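PDB 2NRK: GrpB family protein from Enterococcus faecalis, which is of unknown function but belongs to the GrpB (UPF0157) family and is probably related to the nucleotidyltransferases. Local coordinates for residues A[112-115]-A[116-120]; A[61-64]-A[65-68]. All blocks are in the same frame, centred on the assembly; numbering follows the deposited sequence.

Contact 1. Residues A[112-115]-A[116-120]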
loop_
_atom_site.group_PDB
_atom_site.type_symbol
_atom_site.label_atom_id
_atom_site.label_comp_id
_atom_site.label_asym_id
_atom_site.label_seq_id
_atom_site.Cartn_x
_atom_site.Cartn_y
_atom_site.Cartn_z
ATOM N N GLN A 112 -3.885 -4.916 -0.551
ATOM C CA GLN A 112 -3.815 -5.674 0.709
ATOM C C GLN A 112 -2.753 -6.769 0.638
ATOM O O GLN A 112 -1.951 -6.915 1.564
ATOM C CB GLN A 112 -5.177 -6.291 1.063
ATOM C CG GLN A 112 -6.318 -5.291 1.189
ATOM C CD GLN A 112 -6.407 -4.658 2.553
ATOM O OE1 GLN A 112 -5.531 -3.903 2.952
ATOM N NE2 GLN A 112 -7.487 -4.951 3.275
ATOM N N GLU A 113 -2.752 -7.536 -0.458
ATOM C CA GLU A 113 -1.796 -8.660 -0.575
ATOM C C GLU A 113 -0.419 -8.143 -0.862
ATOM O O GLU A 113 0.567 -8.634 -0.311
ATOM C CB GLU A 113 -2.252 -9.601 -1.673
ATOM C CG GLU A 113 -3.365 -10.507 -1.143
ATOM C CD GLU A 113 -2.787 -11.461 -0.078
ATOM O OE1 GLU A 113 -1.933 -12.321 -0.428
ATOM O OE2 GLU A 113 -3.166 -11.335 1.087
ATOM N N ILE A 114 -0.344 -7.136 -1.740
ATOM C CA ILE A 114 0.992 -6.618 -2.075
ATOM C C ILE A 114 1.689 -6.062 -0.841
ATOM O O ILE A 114 2.839 -6.397 -0.552
ATOM C CB ILE A 114 0.918 -5.561 -3.211
ATOM C CG1 ILE A 114 0.391 -6.235 -4.503
ATOM C CG2 ILE A 114 2.304 -4.898 -3.420
ATOM C CD1 ILE A 114 -0.074 -5.227 -5.601
ATOM N N LEU A 115 0.986 -5.204 -0.099
ATOM C CA LEU A 115 1.576 -4.669 1.159
ATOM C C LEU A 115 1.778 -5.704 2.239
ATOM O O LEU A 115 2.728 -5.587 3.008
ATOM C CB LEU A 115 0.806 -3.456 1.710
ATOM C CG LEU A 115 0.942 -2.200 0.850
ATOM C CD1 LEU A 115 0.322 -1.035 1.613
ATOM C CD2 LEU A 115 2.421 -1.820 0.510
ATOM N N ARG A 116 0.931 -6.736 2.296
ATOM C CA ARG A 116 1.121 -7.783 3.315
ATOM C C ARG A 116 2.543 -8.323 3.171
ATOM O O ARG A 116 3.283 -8.420 4.151
ATOM C CB ARG A 116 0.132 -8.918 3.136
ATOM C CG ARG A 116 0.409 -10.037 4.182
ATOM C CD ARG A 116 -0.796 -10.990 4.232
ATOM N NE ARG A 116 -0.926 -11.777 3.011
ATOM C CZ ARG A 116 -0.287 -12.920 2.780
ATOM N NH1 ARG A 116 0.608 -13.398 3.674
ATOM N NH2 ARG A 116 -0.514 -13.571 1.633
ATOM N N HIS A 117 2.926 -8.640 1.925
ATOM C CA HIS A 117 4.252 -9.195 1.672
ATOM C C HIS A 117 5.353 -8.168 1.855
ATOM O O HIS A 117 6.340 -8.460 2.515
ATOM C CB HIS A 117 4.331 -9.755 0.243
ATOM C CG HIS A 117 3.430 -10.928 0.013
ATOM N ND1 HIS A 117 3.572 -12.114 0.707
ATOM C CD2 HIS A 117 2.386 -11.107 -0.834
ATOM C CE1 HIS A 117 2.666 -12.983 0.280
ATOM N NE2 HIS A 117 1.918 -12.391 -0.638
ATOM N N LEU A 118 5.207 -6.976 1.263
ATOM C CA LEU A 118 6.309 -6.014 1.313
ATOM C C LEU A 118 6.510 -5.485 2.733
ATOM O O LEU A 118 7.644 -5.325 3.171
ATOM C CB LEU A 118 6.084 -4.825 0.351
ATOM C CG LEU A 118 6.113 -5.232 -1.124
ATOM C CD1 LEU A 118 5.654 -4.010 -1.979
ATOM C CD2 LEU A 118 7.521 -5.709 -1.536
ATOM N N ALA A 119 5.417 -5.189 3.437
ATOM C CA ALA A 119 5.572 -4.647 4.786
ATOM C C ALA A 119 6.259 -5.672 5.683
ATOM O O ALA A 119 7.146 -5.311 6.454
ATOM C CB ALA A 119 4.211 -4.229 5.366
ATOM N N PHE A 120 5.836 -6.944 5.582
ATOM C CA PHE A 120 6.386 -8.051 6.388
ATOM C C PHE A 120 7.890 -8.140 6.166
ATOM O O PHE A 120 8.663 -8.136 7.128
ATOM C CB PHE A 120 5.702 -9.359 5.981
ATOM C CG PHE A 120 6.172 -10.566 6.754
ATOM C CD1 PHE A 120 5.729 -10.808 8.050
ATOM C CD2 PHE A 120 7.004 -11.490 6.133
ATOM C CE1 PHE A 120 6.159 -11.978 8.775
ATOM C CE2 PHE A 120 7.443 -12.638 6.842
ATOM C CZ PHE A 120 7.023 -12.869 8.145
#
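The first turns of the amphipathic helix 111-126 carry this contact, and an i to i+3 salt bridge joins E113 to R116 along one side of it. R116 grips side-on: its NH2 meets the syn lone pair of E113 OE1 at 2.8 Å in a nearly straight bond (165°), and its NE reaches E113 OE2 at 3.0 Å. Both oxygens lie near the guanidinium plane, but the carboxylate is turned 37° against it, and NE therefore meets OE2 well out of the carboxylate plane. R116 leaves the helix with CG anti to its backbone N (chi1 177°) and bends at chi3, which lays the guanidinium beside the glutamate. With two bonds the group has little freedom to rotate. H117 comes over one guanidinium face, its ND1 offset toward the rim, and its CD2 lies 3.1 Å from the carbonyl O of E113. An apolar pair, i to i+4, follows: I114 and L118 run side by side, I114 CG2 to L118 CD1 at 3.8 Å.

E164 of helix 157-171 takes the remaining NH1 of R116, and Y106 binds NE2 of H117. I114 and L118 pack on L57 of strand 54-60, while L115 faces L168 and Y171 of helix 157-171; W172 of the second subunit touches all three.

Contact 2. Residues A[61-64]-A[65-68]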
loop_
_atom_site.group_PDB
_atom_site.type_symbol
_atom_site.label_atom_id
_atom_site.label_comp_id
_atom_site.label_asym_id
_atom_site.label_seq_id
_atom_site.Cartn_x
_atom_site.Cartn_y
_atom_site.Cartn_z
ATOM N N GLU A 61 -0.114 -5.093 -14.486
ATOM C CA GLU A 61 -1.211 -4.180 -14.817
ATOM C C GLU A 61 -2.540 -4.913 -14.903
ATOM O O GLU A 61 -3.563 -4.403 -14.434
ATOM C CB GLU A 61 -0.921 -3.447 -16.131
ATOM C CG GLU A 61 0.253 -2.511 -15.991
ATOM C CD GLU A 61 0.329 -1.456 -17.099
ATOM O OE1 GLU A 61 -0.731 -0.934 -17.550
ATOM O OE2 GLU A 61 1.480 -1.159 -17.489
ATOM N N GLU A 62 -2.512 -6.106 -15.513
ATOM C CA GLU A 62 -3.727 -6.876 -15.792
ATOM C C GLU A 62 -3.512 -8.354 -15.487
ATOM O O GLU A 62 -2.760 -9.030 -16.186
ATOM C CB GLU A 62 -4.114 -6.766 -17.261
ATOM C CG GLU A 62 -4.505 -5.402 -17.745
ATOM C CD GLU A 62 -4.900 -5.453 -19.205
ATOM O OE1 GLU A 62 -5.899 -6.136 -19.515
ATOM O OE2 GLU A 62 -4.181 -4.849 -20.028
ATOM N N ILE A 63 -4.181 -8.841 -14.449
ATOM C CA ILE A 63 -3.985 -10.225 -14.007
ATOM C C ILE A 63 -4.491 -11.252 -15.019
ATOM O O ILE A 63 -3.838 -12.260 -15.256
ATOM C CB ILE A 63 -4.526 -10.485 -12.572
ATOM C CG1 ILE A 63 -3.943 -11.808 -11.999
ATOM C CG2 ILE A 63 -6.035 -10.492 -12.498
ATOM C CD1 ILE A 63 -2.448 -11.773 -11.711
ATOM N N GLU A 64 -5.613 -10.964 -15.672
ATOM C CA GLU A 64 -6.194 -11.956 -16.598
ATOM C C GLU A 64 -5.290 -12.223 -17.789
ATOM O O GLU A 64 -5.279 -13.335 -18.342
ATOM C CB GLU A 64 -7.602 -11.531 -17.035
ATOM C CG GLU A 64 -8.546 -11.341 -15.844
ATOM C CD GLU A 64 -10.015 -11.629 -16.163
ATOM O OE1 GLU A 64 -10.398 -11.682 -17.365
ATOM O OE2 GLU A 64 -10.798 -11.792 -15.190
ATOM N N LYS A 65 -4.532 -11.213 -18.187
ATOM C CA LYS A 65 -3.535 -11.346 -19.246
ATOM C C LYS A 65 -2.422 -12.364 -18.941
ATOM O O LYS A 65 -1.761 -12.887 -19.857
ATOM C CB LYS A 65 -2.910 -9.992 -19.534
ATOM C CG LYS A 65 -3.602 -9.215 -20.682
ATOM C CD LYS A 65 -2.896 -7.871 -20.886
ATOM C CE LYS A 65 -1.516 -8.030 -21.548
ATOM N NZ LYS A 65 -0.895 -6.685 -21.788
ATOM N N VAL A 66 -2.207 -12.648 -17.658
ATOM C CA VAL A 66 -1.142 -13.573 -17.262
ATOM C C VAL A 66 -1.526 -14.996 -17.682
ATOM O O VAL A 66 -0.663 -15.817 -17.983
ATOM C CB VAL A 66 -0.851 -13.456 -15.730
ATOM C CG1 VAL A 66 0.154 -14.517 -15.244
ATOM C CG2 VAL A 66 -0.321 -12.056 -15.420
ATOM N N ASP A 67 -2.822 -15.275 -17.718
ATOM C CA ASP A 67 -3.299 -16.583 -18.193
ATOM C C ASP A 67 -2.845 -16.937 -19.599
ATOM O O ASP A 67 -2.659 -18.115 -19.907
ATOM C CB ASP A 67 -4.818 -16.670 -18.052
ATOM C CG ASP A 67 -5.257 -16.549 -16.598
ATOM O OD1 ASP A 67 -4.520 -17.028 -15.689
ATOM O OD2 ASP A 67 -6.314 -15.940 -16.357
ATOM N N LEU A 68 -2.630 -15.930 -20.443
ATOM C CA LEU A 68 -2.155 -16.175 -21.812
ATOM C C LEU A 68 -0.755 -16.774 -21.825
ATOM O O LEU A 68 -0.332 -17.332 -22.858
ATOM C CB LEU A 68 -2.103 -14.873 -22.621
ATOM C CG LEU A 68 -3.334 -13.994 -22.773
ATOM C CD1 LEU A 68 -2.990 -12.694 -23.498
ATOM C CD2 LEU A 68 -4.383 -14.761 -23.535
HETATM O O HOH W 1 -0.868 -4.895 -19.612
#
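E62 and K65 cross at a slant, the aliphatic part of the lysine passing by the end of the glutamate. K65 CD is the touching atom, 3.4 Å from E62 OE2, and it also lies close to the carboxylate carbon. The ammonium is carried farther on: K65 NZ stands 4.2 Å from E62 OE2, too long for a direct salt bridge. A water spans the gap instead, accepting from K65 NZ at 2.8 Å and giving a weak bond to E62 OE2 at 3.3 Å. This holds for one of two modelled positions of E62, so the water bridge is probably not permanent. The lysine chain bends at chi3 (73°), turning NZ toward this water, whereas the glutamate is extended beyond CG. The attraction between the two charges is probably modest, since both side chains are exposed and do not touch at their charged ends.

The backbone here makes tight turns in the loop between strand 54-60 and helix 70-75, with bonds from residue i+3 back to i. V66 N reaches the carbonyl O of I63 at 2.9 Å, and D67 N that of E64 at 3.2 Å; in both, the donor sits above the carbonyl plane. On another side of the turn the side chains of I63 and V66 meet loosely, I63 CD1 to V66 CG2 at 4.3 Å, and both rest on I105 of strand 101-107. D67 OD1 is engaged by the hydroxyl of Y80 and by NE of R90, tying the turn to strands 79-80 and 89-94.

Overall arrangement
Both contacts are local, made by side chains near each other along the chain, but they sit in different surroundings, with centres 20 Å apart and nearest atoms about 9 Å apart. Contact 1 lies closer to the centre of the chain, on a regular helix between the sheet, helix 157-171 and the second subunit; its charges pair directly and most of its residues are buried. Contact 2 lies farther out in a loop, where water mediates between opposite charges and four of seven touching residues are exposed. Each turns an apolar pair toward the sheet: 112-120 packs on strands 34-40 and 54-60, whereas 61-68 rests on strand 101-107.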